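PDB 4I3F: serine hydrolase CCSP0084 from Cycloclasticus sp. P1, which probably acts as a serine hydrolase of the alpha/beta-hydrolase fold, cleaving esters and carbon-carbon bonds of meta-cleavage products from aromatic breakdown. Local coordinates for residues A[44-49]-A[117-122]; A[82-87]-A[101-106]; A[183-188]-A[282-287]; A[241-246]-A[267-272]. All blocks are in the same frame, centred on the assembly; numbering follows the deposited sequence.

Contacts 1 and 4 are both parallel strand pairs of the same mixed sheet, their centres about 16 Å apart, and both are bridged by water at the loop end. Contact 1 lies among inner strands and is largely buried, whereas contact 4 joins the last strand of the sheet, 269-274, and is partly buried. Contacts 2 and 3 tie loops to helices, and in each side chains grip backbone groups: a glutamine amide and an indole in contact 2, one carboxylate in contact 3. They lie on opposite sides of the chain's centre. Helix 96-113 of contact 2 leads into strand 119-124 of contact 1, as strand 269-274 of contact 4 leads toward helix 281-284 of contact 3.

Contact 1 (A[44-49]-A[117-122]); sequences DTSILL and EQTHIV
Ser-46 and His-120 begin a ladder of parallel backbone bonds between strands 46-50 and 119-124, part of the central sheet of the alpha/beta-hydrolase fold. His-120 N donates to Ser-46 O (2.9 Å), Leu-48 N returns a nearly straight bond to His-120 O (168° at the hydrogen), and Val-122 N closes the run on Leu-48 O (2.8 Å). Outward of this ladder, one water takes the N-H of Ser-46 and donates to Gln-118 O.

Among the polar side chains, Thr-119 turns its hydroxyl opposite the backbone N (chi1 -172°), which carries OG1 to the in-plane lone pair of His-120 O at 2.8 Å. That carbonyl is therefore held by two donors, Leu-48 N and Thr-119 OG1. Ser-46 OG approaches Thr-119 OG1 to 2.8 Å, although its proton has another acceptor within range. With a valine in place of Thr-119, His-120 O would probably lose its second donor and Ser-46 OG its hydroxyl neighbour.

The apolar contacts alternate between the faces. Ile-47 CG2 meets Val-122 CG2 at 3.7 Å, and Leu-49 runs beside Val-122, pointing the same way. On the same face, the His-120 ring has Ile-47 CG1 at its edge and Thr-45 CG2 3.6 Å from its CD2. On the other face Leu-48 CD2 lies 4.2 Å from Ile-121 CD1.

Strand 119-124 leads into what is probably the nucleophile elbow (Gly-123, Ser-125, Gly-127). Strands 75-79 and 142-148 flank the pair, helix 96-113 packs on Leu-48 and Thr-119, and His-120 stacks on Phe-297 of helix 286-298 and bonds through ND1 to Lys-144 N.

Contact 2 (A[82-87]-A[101-106]); sequences AGFGLS and DIWVQQ
Ala-82 is held at both its backbone N and its O by side chains of helix 96-113, which pin the loop following strand 75-79 of the alpha/beta-hydrolase sheet. Its N-H points to Gln-106 OE1 at 2.8 Å, arriving tilted from the amide plane with an angle of 151° at the hydrogen. Its carbonyl O takes the indole N-H of Trp-103, NE1 to O 2.8 Å, close to the ring plane. Between these two bonds the Ala-82 methyl faces the helix: CB rests 3.7 Å from Ile-102 CG2 and 3.9 Å from Trp-103 CD1. Farther along the loop, the side chains of Phe-84 and Trp-103 run nearly at right angles, Trp-103 CZ2 arriving at the edge of the Phe-84 ring (Trp-103 CZ2 to Phe-84 CE2 4.1 Å).

The next shell fixes these groups. Gln-106 leaves its helix as an extended chain, CG anti to the backbone N (chi1 177°), and its NE2 donates to Thr-34 OG1 and to Asp-80 O. Within the loop, Gly-83 N bonds to Ser-87 O at 2.9 Å, and a type II' beta turn runs from Phe-84 to Ser-87, with Gly-85 at the positive phi such a turn needs. Ser-87 OG is tied to Asp-80 O. Phe-84 also meets His-51 edge-to-face, and Met-217 of helix 208-217 touches both Phe-84 and Trp-103.

The chemistry implies a fixed amide flip at Gln-106, with OE1 accepting from the loop while NE2 donates to its own partners. Both polar backbone atoms of the buried Ala-82 are thereby satisfied by side chains.

Contact 3 (A[183-188]-A[282-287]); sequences FLFDPS and QIEKKK
The Glu-284 carboxylate, on the short helix 281-284 of the alpha/beta-hydrolase core, grips two successive backbone N-H groups of the loop at Phe-185 and Asp-186. That loop lies in the helical insertion between strands 142-148 and 243-248, probably the cap of this fold, so the contact probably joins cap to core. Phe-185 N donates to Glu-284 OE1 at 2.7 Å, with an angle of 165° at the hydrogen, and Asp-186 N to Glu-284 OE2 at 2.7 Å; both oxygens use their syn lone pairs. The bend at chi2 (123°) turns the carboxylate to meet the pair. Gly-278 N also donates to OE1, the third N-H on the carboxylate, and this gathering of N-H groups is likely to favour the charged form.

Around the carboxylate, Leu-184 slides past Glu-284 in the opposite direction, its CD2 lying 3.8 Å from Glu-284 CB and 4.3 Å from Ile-283 CB. The Phe-185 ring presents its edge to OE2. A glutamine in place of Glu-284 would probably leave one of the two loop N-H groups facing an amide NH2 instead of an acceptor.

Within the loop, Asp-186 forms an Asx turn, OD1 accepting from Ser-188 N at 3.1 Å. Ser-188 OG reaches the same OD1 at 2.7 Å, from the same face of the carboxylate.

Contact 4 (A[241-246]-A[267-272]); sequences HQMLVT and PNAQLH
Met-243 lays its CB and SD against the methyl of Ala-269, each 4.0 Å from Ala-269 CB; the extended start of the side chain (chi1 -176°) leads away from the partner strand, and Met-243 also packs on Leu-132 and Leu-135 of helix 126-137. On the same face Val-245 CG1 meets Leu-271 CD1 obliquely at 4.2 Å, and that CD1 also lies 3.4 Å from Val-245 O. Helix 257-265 covers these two residues, completing the beta-alpha-beta crossover that links strand 243-248 to strand 269-274, the last of the hydrolase sheet. The parallel ladder runs from Met-243 N to Asn-268 O, through Gln-270 N to Met-243 O and an almost straight bond from Val-245 N to Gln-270 O (2.9 Å, 179°), to His-272 N on Val-245 O. On the opposite face Leu-244 CD1 crosses to Gln-270 CB at 4.1 Å, with helix 286-298 beyond. At the loop end the amide planes of Gln-242 and Asn-268 are inclined by 29°, Gln-242 NE2 lying 3.8 Å from Asn-268 CG, while Asn-268 ND2 bonds to Ser-240 O. A water there accepts from Asn-268 N and donates to His-241 O (2.8 Å).

Contact 1 (A[44-49]-A[117-122])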
loop_
_atom_site.group_PDB
_atom_site.type_symbol
_atom_site.label_atom_id
_atom_site.label_comp_id
_atom_site.label_asym_id
_atom_site.label_seq_id
_atom_site.Cartn_x
_atom_site.Cartn_y
_atom_site.Cartn_z
ATOM N N ASP A 44 10.661 -19.774 5.591
ATOM C CA ASP A 44 11.688 -19.166 6.434
ATOM C C ASP A 44 11.845 -17.656 6.243
ATOM O O ASP A 44 12.203 -16.939 7.176
ATOM C CB ASP A 44 13.033 -19.862 6.214
ATOM C CG ASP A 44 12.969 -21.360 6.470
ATOM O OD1 ASP A 44 12.196 -21.793 7.355
ATOM O OD2 ASP A 44 13.694 -22.102 5.776
ATOM N N THR A 45 11.581 -17.168 5.036
ATOM C CA THR A 45 11.758 -15.746 4.750
ATOM C C THR A 45 10.388 -15.103 4.570
ATOM O O THR A 45 9.511 -15.678 3.917
ATOM C CB THR A 45 12.607 -15.531 3.494
ATOM O OG1 THR A 45 13.867 -16.202 3.644
ATOM C CG2 THR A 45 12.838 -14.043 3.244
ATOM N N SER A 46 10.195 -13.925 5.154
ATOM C CA SER A 46 8.879 -13.289 5.123
ATOM C C SER A 46 8.793 -12.078 4.198
ATOM O O SER A 46 9.805 -11.458 3.862
ATOM C CB SER A 46 8.425 -12.912 6.537
ATOM O OG SER A 46 9.299 -11.973 7.129
ATOM N N ILE A 47 7.563 -11.769 3.778
ATOM C CA ILE A 47 7.253 -10.545 3.047
ATOM C C ILE A 47 6.062 -9.894 3.739
ATOM O O ILE A 47 5.041 -10.551 3.972
ATOM C CB ILE A 47 6.858 -10.819 1.582
ATOM C CG1 ILE A 47 7.914 -11.647 0.854
ATOM C CG2 ILE A 47 6.619 -9.507 0.840
ATOM C CD1 ILE A 47 7.455 -12.111 -0.536
ATOM N N LEU A 48 6.209 -8.618 4.090
ATOM C CA LEU A 48 5.125 -7.826 4.669
ATOM C C LEU A 48 4.546 -6.989 3.536
ATOM O O LEU A 48 5.276 -6.239 2.890
ATOM C CB LEU A 48 5.674 -6.907 5.767
ATOM C CG LEU A 48 4.697 -5.906 6.407
ATOM C CD1 LEU A 48 3.571 -6.637 7.124
ATOM C CD2 LEU A 48 5.414 -4.971 7.371
ATOM N N LEU A 49 3.245 -7.127 3.281
ATOM C CA LEU A 49 2.612 -6.411 2.172
ATOM C C LEU A 49 1.673 -5.343 2.709
ATOM O O LEU A 49 0.765 -5.642 3.494
ATOM C CB LEU A 49 1.839 -7.378 1.259
ATOM C CG LEU A 49 2.720 -8.404 0.537
ATOM C CD1 LEU A 49 2.652 -9.747 1.246
ATOM C CD2 LEU A 49 2.340 -8.545 -0.926
ATOM N N GLU A 117 12.426 -10.773 13.030
ATOM C CA GLU A 117 13.452 -9.743 13.176
ATOM C C GLU A 117 13.620 -8.916 11.903
ATOM O O GLU A 117 13.704 -7.682 11.962
ATOM C CB GLU A 117 14.786 -10.352 13.622
ATOM C CG GLU A 117 15.924 -9.332 13.786
ATOM C CD GLU A 117 15.585 -8.183 14.744
ATOM O OE1 GLU A 117 14.774 -8.378 15.682
ATOM O OE2 GLU A 117 16.139 -7.077 14.559
ATOM N N GLN A 118 13.659 -9.590 10.755
ATOM C CA GLN A 118 13.808 -8.902 9.474
ATOM C C GLN A 118 12.831 -9.459 8.454
ATOM O O GLN A 118 12.585 -10.672 8.425
ATOM C CB GLN A 118 15.228 -9.070 8.935
ATOM C CG GLN A 118 16.320 -8.441 9.780
ATOM C CD GLN A 118 17.622 -8.299 9.009
ATOM O OE1 GLN A 118 18.139 -9.273 8.458
ATOM N NE2 GLN A 118 18.146 -7.078 8.946
ATOM N N THR A 119 12.307 -8.582 7.604
ATOM C CA THR A 119 11.339 -8.987 6.584
ATOM C C THR A 119 11.558 -8.252 5.259
ATOM O O THR A 119 12.052 -7.118 5.246
ATOM C CB THR A 119 9.889 -8.753 7.085
ATOM O OG1 THR A 119 8.954 -9.323 6.160
ATOM C CG2 THR A 119 9.595 -7.261 7.232
ATOM N N HIS A 120 11.216 -8.898 4.144
ATOM C CA HIS A 120 11.043 -8.165 2.894
ATOM C C HIS A 120 9.751 -7.369 3.011
ATOM O O HIS A 120 8.908 -7.674 3.858
ATOM C CB HIS A 120 10.931 -9.111 1.693
ATOM C CG HIS A 120 12.188 -9.863 1.360
ATOM N ND1 HIS A 120 13.425 -9.261 1.250
ATOM C CD2 HIS A 120 12.378 -11.170 1.055
ATOM C CE1 HIS A 120 14.326 -10.171 0.916
ATOM N NE2 HIS A 120 13.716 -11.337 0.791
ATOM N N ILE A 121 9.567 -6.371 2.155
ATOM C CA ILE A 121 8.384 -5.521 2.252
ATOM C C ILE A 121 7.917 -5.043 0.878
ATOM O O ILE A 121 8.735 -4.770 -0.012
ATOM C CB ILE A 121 8.632 -4.340 3.253
ATOM C CG1 ILE A 121 7.379 -3.476 3.433
ATOM C CG2 ILE A 121 9.878 -3.521 2.856
ATOM C CD1 ILE A 121 7.467 -2.527 4.638
ATOM N N VAL A 122 6.596 -4.999 0.701
ATOM C CA VAL A 122 5.974 -4.495 -0.523
ATOM C C VAL A 122 4.963 -3.445 -0.103
ATOM O O VAL A 122 4.191 -3.673 0.834
ATOM C CB VAL A 122 5.216 -5.599 -1.283
ATOM C CG1 VAL A 122 4.595 -5.040 -2.574
ATOM C CG2 VAL A 122 6.148 -6.754 -1.634
HETATM O O HOH W 1 12.566 -12.852 6.637
#

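Contact 2 (A[82-87]-A[101-106])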
loop_
_atom_site.group_PDB
_atom_site.type_symbol
_atom_site.label_atom_id
_atom_site.label_comp_id
_atom_site.label_asym_id
_atom_site.label_seq_id
_atom_site.Cartn_x
_atom_site.Cartn_y
_atom_site.Cartn_z
ATOM N N ALA A 82 -3.778 0.450 9.977
ATOM C CA ALA A 82 -4.583 1.098 11.006
ATOM C C ALA A 82 -5.530 2.126 10.398
ATOM O O ALA A 82 -5.138 2.904 9.519
ATOM C CB ALA A 82 -3.688 1.731 12.072
ATOM N N GLY A 83 -6.782 2.097 10.839
ATOM C CA GLY A 83 -7.792 2.987 10.300
ATOM C C GLY A 83 -8.534 2.405 9.112
ATOM O O GLY A 83 -9.559 2.950 8.692
ATOM N N PHE A 84 -8.021 1.313 8.551
ATOM C CA PHE A 84 -8.659 0.679 7.391
ATOM C C PHE A 84 -9.202 -0.675 7.797
ATOM O O PHE A 84 -8.669 -1.303 8.710
ATOM C CB PHE A 84 -7.651 0.444 6.263
ATOM C CG PHE A 84 -7.162 1.700 5.600
ATOM C CD1 PHE A 84 -7.817 2.205 4.488
ATOM C CD2 PHE A 84 -6.035 2.362 6.075
ATOM C CE1 PHE A 84 -7.368 3.359 3.857
ATOM C CE2 PHE A 84 -5.579 3.518 5.454
ATOM C CZ PHE A 84 -6.252 4.019 4.347
ATOM N N GLY A 85 -10.243 -1.129 7.104
ATOM C CA GLY A 85 -10.777 -2.470 7.295
ATOM C C GLY A 85 -11.069 -2.816 8.738
ATOM O O GLY A 85 -11.746 -2.064 9.431
ATOM N N LEU A 86 -10.523 -3.936 9.199
ATOM C CA LEU A 86 -10.784 -4.412 10.554
ATOM C C LEU A 86 -9.635 -4.080 11.505
ATOM O O LEU A 86 -9.459 -4.739 12.538
ATOM C CB LEU A 86 -11.053 -5.917 10.544
ATOM C CG LEU A 86 -12.313 -6.319 9.786
ATOM C CD1 LEU A 86 -12.387 -7.831 9.671
ATOM C CD2 LEU A 86 -13.544 -5.784 10.483
ATOM N N SER A 87 -8.863 -3.053 11.160
ATOM C CA SER A 87 -7.822 -2.556 12.059
ATOM C C SER A 87 -8.119 -1.134 12.537
ATOM O O SER A 87 -7.251 -0.255 12.480
ATOM C CB SER A 87 -6.455 -2.607 11.379
ATOM O OG SER A 87 -6.061 -3.951 11.148
ATOM N N ASP A 101 2.928 8.203 11.669
ATOM C CA ASP A 101 3.560 7.738 12.906
ATOM C C ASP A 101 2.912 6.440 13.393
ATOM O O ASP A 101 3.601 5.475 13.735
ATOM C CB ASP A 101 3.474 8.813 13.993
ATOM C CG ASP A 101 4.367 10.017 13.712
ATOM O OD1 ASP A 101 5.312 9.894 12.902
ATOM O OD2 ASP A 101 4.121 11.085 14.316
ATOM N N ILE A 102 1.582 6.424 13.399
ATOM C CA ILE A 102 0.808 5.234 13.760
ATOM C C ILE A 102 1.060 4.046 12.817
ATOM O O ILE A 102 1.213 2.905 13.276
ATOM C CB ILE A 102 -0.709 5.556 13.801
ATOM C CG1 ILE A 102 -1.065 6.303 15.081
ATOM C CG2 ILE A 102 -1.536 4.282 13.683
ATOM C CD1 ILE A 102 -2.458 6.936 15.075
ATOM N N TRP A 103 1.081 4.309 11.514
ATOM C CA TRP A 103 1.268 3.250 10.512
ATOM C C TRP A 103 2.652 2.606 10.616
ATOM O O TRP A 103 2.787 1.379 10.498
ATOM C CB TRP A 103 1.017 3.802 9.109
ATOM C CG TRP A 103 -0.433 4.177 8.878
ATOM C CD1 TRP A 103 -1.527 3.591 9.449
ATOM C CD2 TRP A 103 -0.935 5.230 8.036
ATOM N NE1 TRP A 103 -2.678 4.196 8.998
ATOM C CE2 TRP A 103 -2.343 5.210 8.137
ATOM C CE3 TRP A 103 -0.331 6.187 7.208
ATOM C CZ2 TRP A 103 -3.159 6.108 7.437
ATOM C CZ3 TRP A 103 -1.142 7.078 6.517
ATOM C CH2 TRP A 103 -2.538 7.038 6.640
ATOM N N VAL A 104 3.674 3.429 10.848
ATOM C CA VAL A 104 5.031 2.926 11.045
ATOM C C VAL A 104 5.087 2.055 12.303
ATOM O O VAL A 104 5.528 0.905 12.241
ATOM C CB VAL A 104 6.067 4.082 11.093
ATOM C CG1 VAL A 104 7.440 3.588 11.562
ATOM C CG2 VAL A 104 6.180 4.739 9.710
ATOM N N GLN A 105 4.621 2.576 13.438
ATOM C CA GLN A 105 4.698 1.810 14.682
ATOM C C GLN A 105 3.862 0.529 14.612
ATOM O O GLN A 105 4.233 -0.499 15.184
ATOM C CB GLN A 105 4.305 2.658 15.905
ATOM C CG GLN A 105 4.640 1.992 17.235
ATOM C CD GLN A 105 6.133 1.733 17.397
ATOM O OE1 GLN A 105 6.951 2.629 17.190
ATOM N NE2 GLN A 105 6.491 0.511 17.780
ATOM N N GLN A 106 2.739 0.582 13.903
ATOM C CA GLN A 106 1.911 -0.610 13.730
ATOM C C GLN A 106 2.704 -1.770 13.120
ATOM O O GLN A 106 2.592 -2.917 13.569
ATOM C CB GLN A 106 0.690 -0.305 12.854
ATOM C CG GLN A 106 -0.174 -1.553 12.583
ATOM C CD GLN A 106 -1.255 -1.316 11.550
ATOM O OE1 GLN A 106 -1.169 -0.387 10.743
ATOM N NE2 GLN A 106 -2.279 -2.164 11.559
#

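Contact 3 (A[183-188]-A[282-287])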
loop_
_atom_site.group_PDB
_atom_site.type_symbol
_atom_site.label_atom_id
_atom_site.label_comp_id
_atom_site.label_asym_id
_atom_site.label_seq_id
_atom_site.Cartn_x
_atom_site.Cartn_y
_atom_site.Cartn_z
ATOM N N PHE A 183 -8.687 3.215 -11.223
ATOM C CA PHE A 183 -7.521 2.498 -10.725
ATOM C C PHE A 183 -6.945 1.546 -11.767
ATOM O O PHE A 183 -5.837 1.031 -11.602
ATOM C CB PHE A 183 -7.871 1.710 -9.457
ATOM C CG PHE A 183 -7.838 2.533 -8.202
ATOM C CD1 PHE A 183 -6.634 3.034 -7.722
ATOM C CD2 PHE A 183 -9.000 2.795 -7.493
ATOM C CE1 PHE A 183 -6.594 3.792 -6.558
ATOM C CE2 PHE A 183 -8.969 3.555 -6.330
ATOM C CZ PHE A 183 -7.766 4.044 -5.859
ATOM N N LEU A 184 -7.699 1.298 -12.831
ATOM C CA LEU A 184 -7.235 0.410 -13.884
ATOM C C LEU A 184 -7.205 1.152 -15.216
ATOM O O LEU A 184 -8.031 2.035 -15.459
ATOM C CB LEU A 184 -8.151 -0.811 -13.985
ATOM C CG LEU A 184 -8.085 -1.738 -12.771
ATOM C CD1 LEU A 184 -9.322 -2.592 -12.675
ATOM C CD2 LEU A 184 -6.860 -2.615 -12.873
ATOM N N PHE A 185 -6.245 0.802 -16.068
ATOM C CA PHE A 185 -6.211 1.341 -17.422
ATOM C C PHE A 185 -7.286 0.682 -18.291
ATOM O O PHE A 185 -7.910 1.346 -19.127
ATOM C CB PHE A 185 -4.826 1.147 -18.053
ATOM C CG PHE A 185 -4.744 1.637 -19.471
ATOM C CD1 PHE A 185 -4.450 2.966 -19.743
ATOM C CD2 PHE A 185 -4.977 0.771 -20.532
ATOM C CE1 PHE A 185 -4.387 3.419 -21.065
ATOM C CE2 PHE A 185 -4.921 1.215 -21.844
ATOM C CZ PHE A 185 -4.620 2.543 -22.105
ATOM N N ASP A 186 -7.488 -0.624 -18.098
ATOM C CA ASP A 186 -8.560 -1.363 -18.770
ATOM C C ASP A 186 -9.485 -1.946 -17.712
ATOM O O ASP A 186 -9.227 -3.023 -17.182
ATOM C CB ASP A 186 -7.992 -2.478 -19.666
ATOM C CG ASP A 186 -9.080 -3.365 -20.280
ATOM O OD1 ASP A 186 -10.270 -3.021 -20.184
ATOM O OD2 ASP A 186 -8.739 -4.412 -20.876
ATOM N N PRO A 187 -10.578 -1.231 -17.405
ATOM C CA PRO A 187 -11.494 -1.626 -16.330
ATOM C C PRO A 187 -12.124 -3.009 -16.539
ATOM O O PRO A 187 -12.520 -3.630 -15.559
ATOM C CB PRO A 187 -12.583 -0.548 -16.383
ATOM C CG PRO A 187 -11.964 0.607 -17.080
ATOM C CD PRO A 187 -10.994 0.019 -18.062
ATOM N N SER A 188 -12.214 -3.479 -17.779
ATOM C CA SER A 188 -12.823 -4.781 -18.065
ATOM C C SER A 188 -12.080 -5.955 -17.407
ATOM O O SER A 188 -12.628 -7.048 -17.265
ATOM C CB SER A 188 -12.903 -5.011 -19.574
ATOM O OG SER A 188 -11.643 -5.400 -20.087
ATOM N N GLN A 282 -0.784 -4.465 -9.615
ATOM C CA GLN A 282 -0.881 -5.849 -9.161
ATOM C C GLN A 282 -2.183 -6.537 -9.569
ATOM O O GLN A 282 -2.270 -7.768 -9.542
ATOM C CB GLN A 282 -0.673 -5.931 -7.639
ATOM C CG GLN A 282 -1.934 -5.796 -6.780
ATOM C CD GLN A 282 -2.481 -4.371 -6.663
ATOM O OE1 GLN A 282 -2.106 -3.467 -7.412
ATOM N NE2 GLN A 282 -3.386 -4.178 -5.708
ATOM N N ILE A 283 -3.194 -5.747 -9.937
ATOM C CA ILE A 283 -4.450 -6.290 -10.437
ATOM C C ILE A 283 -4.465 -6.269 -11.962
ATOM O O ILE A 283 -4.925 -7.217 -12.593
ATOM C CB ILE A 283 -5.677 -5.483 -9.934
ATOM C CG1 ILE A 283 -5.659 -5.329 -8.415
ATOM C CG2 ILE A 283 -6.986 -6.139 -10.399
ATOM C CD1 ILE A 283 -5.715 -6.625 -7.672
ATOM N N GLU A 284 -3.965 -5.188 -12.557
ATOM C CA GLU A 284 -3.996 -5.061 -14.017
ATOM C C GLU A 284 -3.068 -6.073 -14.667
ATOM O O GLU A 284 -3.436 -6.729 -15.641
ATOM C CB GLU A 284 -3.592 -3.646 -14.442
ATOM C CG GLU A 284 -3.781 -3.348 -15.932
ATOM C CD GLU A 284 -4.685 -2.146 -16.163
ATOM O OE1 GLU A 284 -4.658 -1.223 -15.323
ATOM O OE2 GLU A 284 -5.412 -2.131 -17.172
ATOM N N LYS A 285 -1.859 -6.180 -14.120
ATOM C CA LYS A 285 -0.831 -7.085 -14.632
ATOM C C LYS A 285 -0.496 -8.102 -13.550
ATOM O O LYS A 285 0.648 -8.141 -13.078
ATOM C CB LYS A 285 0.462 -6.317 -14.939
ATOM C CG LYS A 285 0.283 -4.943 -15.578
ATOM C CD LYS A 285 -0.016 -5.064 -17.061
ATOM C CE LYS A 285 0.020 -3.694 -17.745
ATOM N NZ LYS A 285 -0.180 -3.815 -19.222
ATOM N N LYS A 286 -1.468 -8.916 -13.152
ATOM C CA LYS A 286 -1.245 -9.875 -12.069
ATOM C C LYS A 286 -0.020 -10.750 -12.302
ATOM O O LYS A 286 0.865 -10.809 -11.450
ATOM C CB LYS A 286 -2.459 -10.779 -11.891
ATOM C CG LYS A 286 -3.726 -10.036 -11.542
ATOM C CD LYS A 286 -4.862 -11.004 -11.355
ATOM C CE LYS A 286 -6.169 -10.258 -11.213
ATOM N NZ LYS A 286 -6.470 -9.533 -12.472
ATOM N N LYS A 287 0.046 -11.424 -13.448
ATOM C CA LYS A 287 1.150 -12.364 -13.660
ATOM C C LYS A 287 2.494 -11.648 -13.725
ATOM O O LYS A 287 3.476 -12.097 -13.120
ATOM C CB LYS A 287 0.933 -13.251 -14.900
ATOM C CG LYS A 287 2.066 -14.269 -15.115
ATOM C CD LYS A 287 1.651 -15.446 -15.988
ATOM C CE LYS A 287 1.561 -15.077 -17.458
ATOM N NZ LYS A 287 2.891 -14.688 -18.035
#

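Contact 4 (A[241-246]-A[267-272])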
loop_
_atom_site.group_PDB
_atom_site.type_symbol
_atom_site.label_atom_id
_atom_site.label_comp_id
_atom_site.label_asym_id
_atom_site.label_seq_id
_atom_site.Cartn_x
_atom_site.Cartn_y
_atom_site.Cartn_z
ATOM N N HIS A 241 18.555 0.060 1.505
ATOM C CA HIS A 241 17.974 -1.221 1.119
ATOM C C HIS A 241 17.941 -1.441 -0.387
ATOM O O HIS A 241 17.691 -0.505 -1.151
ATOM C CB HIS A 241 16.557 -1.324 1.682
ATOM C CG HIS A 241 16.492 -1.129 3.164
ATOM N ND1 HIS A 241 16.515 0.119 3.748
ATOM C CD2 HIS A 241 16.413 -2.023 4.178
ATOM C CE1 HIS A 241 16.464 -0.015 5.062
ATOM N NE2 HIS A 241 16.396 -1.303 5.349
ATOM N N GLN A 242 18.201 -2.678 -0.810
ATOM C CA GLN A 242 17.960 -3.051 -2.205
ATOM C C GLN A 242 16.470 -2.907 -2.479
ATOM O O GLN A 242 15.633 -3.424 -1.720
ATOM C CB GLN A 242 18.406 -4.492 -2.464
ATOM C CG GLN A 242 19.867 -4.764 -2.116
ATOM C CD GLN A 242 20.832 -4.028 -3.024
ATOM O OE1 GLN A 242 20.561 -3.838 -4.205
ATOM N NE2 GLN A 242 21.964 -3.604 -2.473
ATOM N N MET A 243 16.128 -2.194 -3.548
ATOM C CA MET A 243 14.743 -1.805 -3.765
ATOM C C MET A 243 14.343 -1.935 -5.222
ATOM O O MET A 243 15.171 -1.759 -6.123
ATOM C CB MET A 243 14.539 -0.351 -3.301
ATOM C CG MET A 243 13.108 0.160 -3.392
ATOM S SD MET A 243 13.034 1.902 -2.923
ATOM C CE MET A 243 13.295 1.821 -1.156
ATOM N N LEU A 244 13.076 -2.276 -5.443
ATOM C CA LEU A 244 12.471 -2.204 -6.767
ATOM C C LEU A 244 11.259 -1.287 -6.700
ATOM O O LEU A 244 10.308 -1.549 -5.951
ATOM C CB LEU A 244 12.044 -3.592 -7.250
ATOM C CG LEU A 244 11.304 -3.628 -8.592
ATOM C CD1 LEU A 244 12.155 -3.070 -9.723
ATOM C CD2 LEU A 244 10.857 -5.050 -8.905
ATOM N N VAL A 245 11.302 -0.192 -7.459
ATOM C CA VAL A 245 10.155 0.710 -7.549
ATOM C C VAL A 245 9.402 0.372 -8.826
ATOM O O VAL A 245 9.966 0.447 -9.918
ATOM C CB VAL A 245 10.608 2.172 -7.595
ATOM C CG1 VAL A 245 9.403 3.112 -7.753
ATOM C CG2 VAL A 245 11.425 2.517 -6.334
ATOM N N THR A 246 8.133 -0.010 -8.694
ATOM C CA THR A 246 7.301 -0.286 -9.861
ATOM C C THR A 246 6.246 0.793 -9.978
ATOM O O THR A 246 5.800 1.343 -8.976
ATOM C CB THR A 246 6.636 -1.667 -9.802
ATOM O OG1 THR A 246 5.691 -1.721 -8.722
ATOM C CG2 THR A 246 7.698 -2.752 -9.601
ATOM N N PRO A 267 19.733 5.138 -3.316
ATOM C CA PRO A 267 20.916 4.591 -3.993
ATOM C C PRO A 267 20.726 3.221 -4.641
ATOM O O PRO A 267 21.169 3.040 -5.779
ATOM C CB PRO A 267 21.973 4.519 -2.875
ATOM C CG PRO A 267 21.236 4.690 -1.603
ATOM C CD PRO A 267 20.025 5.515 -1.923
ATOM N N ASN A 268 20.104 2.272 -3.948
ATOM C CA ASN A 268 20.040 0.905 -4.470
ATOM C C ASN A 268 18.685 0.514 -5.033
ATOM O O ASN A 268 18.281 -0.641 -4.968
ATOM C CB ASN A 268 20.491 -0.085 -3.388
ATOM C CG ASN A 268 21.924 0.141 -2.979
ATOM O OD1 ASN A 268 22.819 0.158 -3.824
ATOM N ND2 ASN A 268 22.155 0.348 -1.683
ATOM N N ALA A 269 18.006 1.487 -5.622
ATOM C CA ALA A 269 16.682 1.277 -6.184
ATOM C C ALA A 269 16.711 1.095 -7.703
ATOM O O ALA A 269 17.207 1.968 -8.434
ATOM C CB ALA A 269 15.797 2.441 -5.820
ATOM N N GLN A 270 16.167 -0.027 -8.178
ATOM C CA GLN A 270 15.892 -0.210 -9.605
ATOM C C GLN A 270 14.484 0.259 -9.889
ATOM O O GLN A 270 13.678 0.397 -8.963
ATOM C CB GLN A 270 15.964 -1.690 -9.975
ATOM C CG GLN A 270 17.329 -2.329 -9.927
ATOM C CD GLN A 270 17.231 -3.848 -10.045
ATOM O OE1 GLN A 270 16.591 -4.371 -10.958
ATOM N NE2 GLN A 270 17.835 -4.554 -9.103
ATOM N N LEU A 271 14.171 0.477 -11.168
ATOM C CA LEU A 271 12.845 0.944 -11.569
ATOM C C LEU A 271 12.234 0.015 -12.607
ATOM O O LEU A 271 12.929 -0.446 -13.494
ATOM C CB LEU A 271 12.980 2.331 -12.201
ATOM C CG LEU A 271 11.706 2.944 -12.789
ATOM C CD1 LEU A 271 10.698 3.279 -11.707
ATOM C CD2 LEU A 271 12.055 4.190 -13.615
ATOM N N HIS A 272 10.932 -0.244 -12.513
ATOM C CA HIS A 272 10.228 -0.887 -13.613
ATOM C C HIS A 272 8.907 -0.183 -13.859
ATOM O O HIS A 272 8.121 0.006 -12.926
ATOM C CB HIS A 272 9.966 -2.372 -13.324
ATOM C CG HIS A 272 9.691 -3.179 -14.559
ATOM N ND1 HIS A 272 10.681 -3.861 -15.234
ATOM C CD2 HIS A 272 8.549 -3.388 -15.258
ATOM C CE1 HIS A 272 10.161 -4.460 -16.291
ATOM N NE2 HIS A 272 8.867 -4.199 -16.323
HETATM O O HOH W 2 18.896 1.957 -1.409
HETATM O O HOH W 3 23.843 -3.076 -4.285
#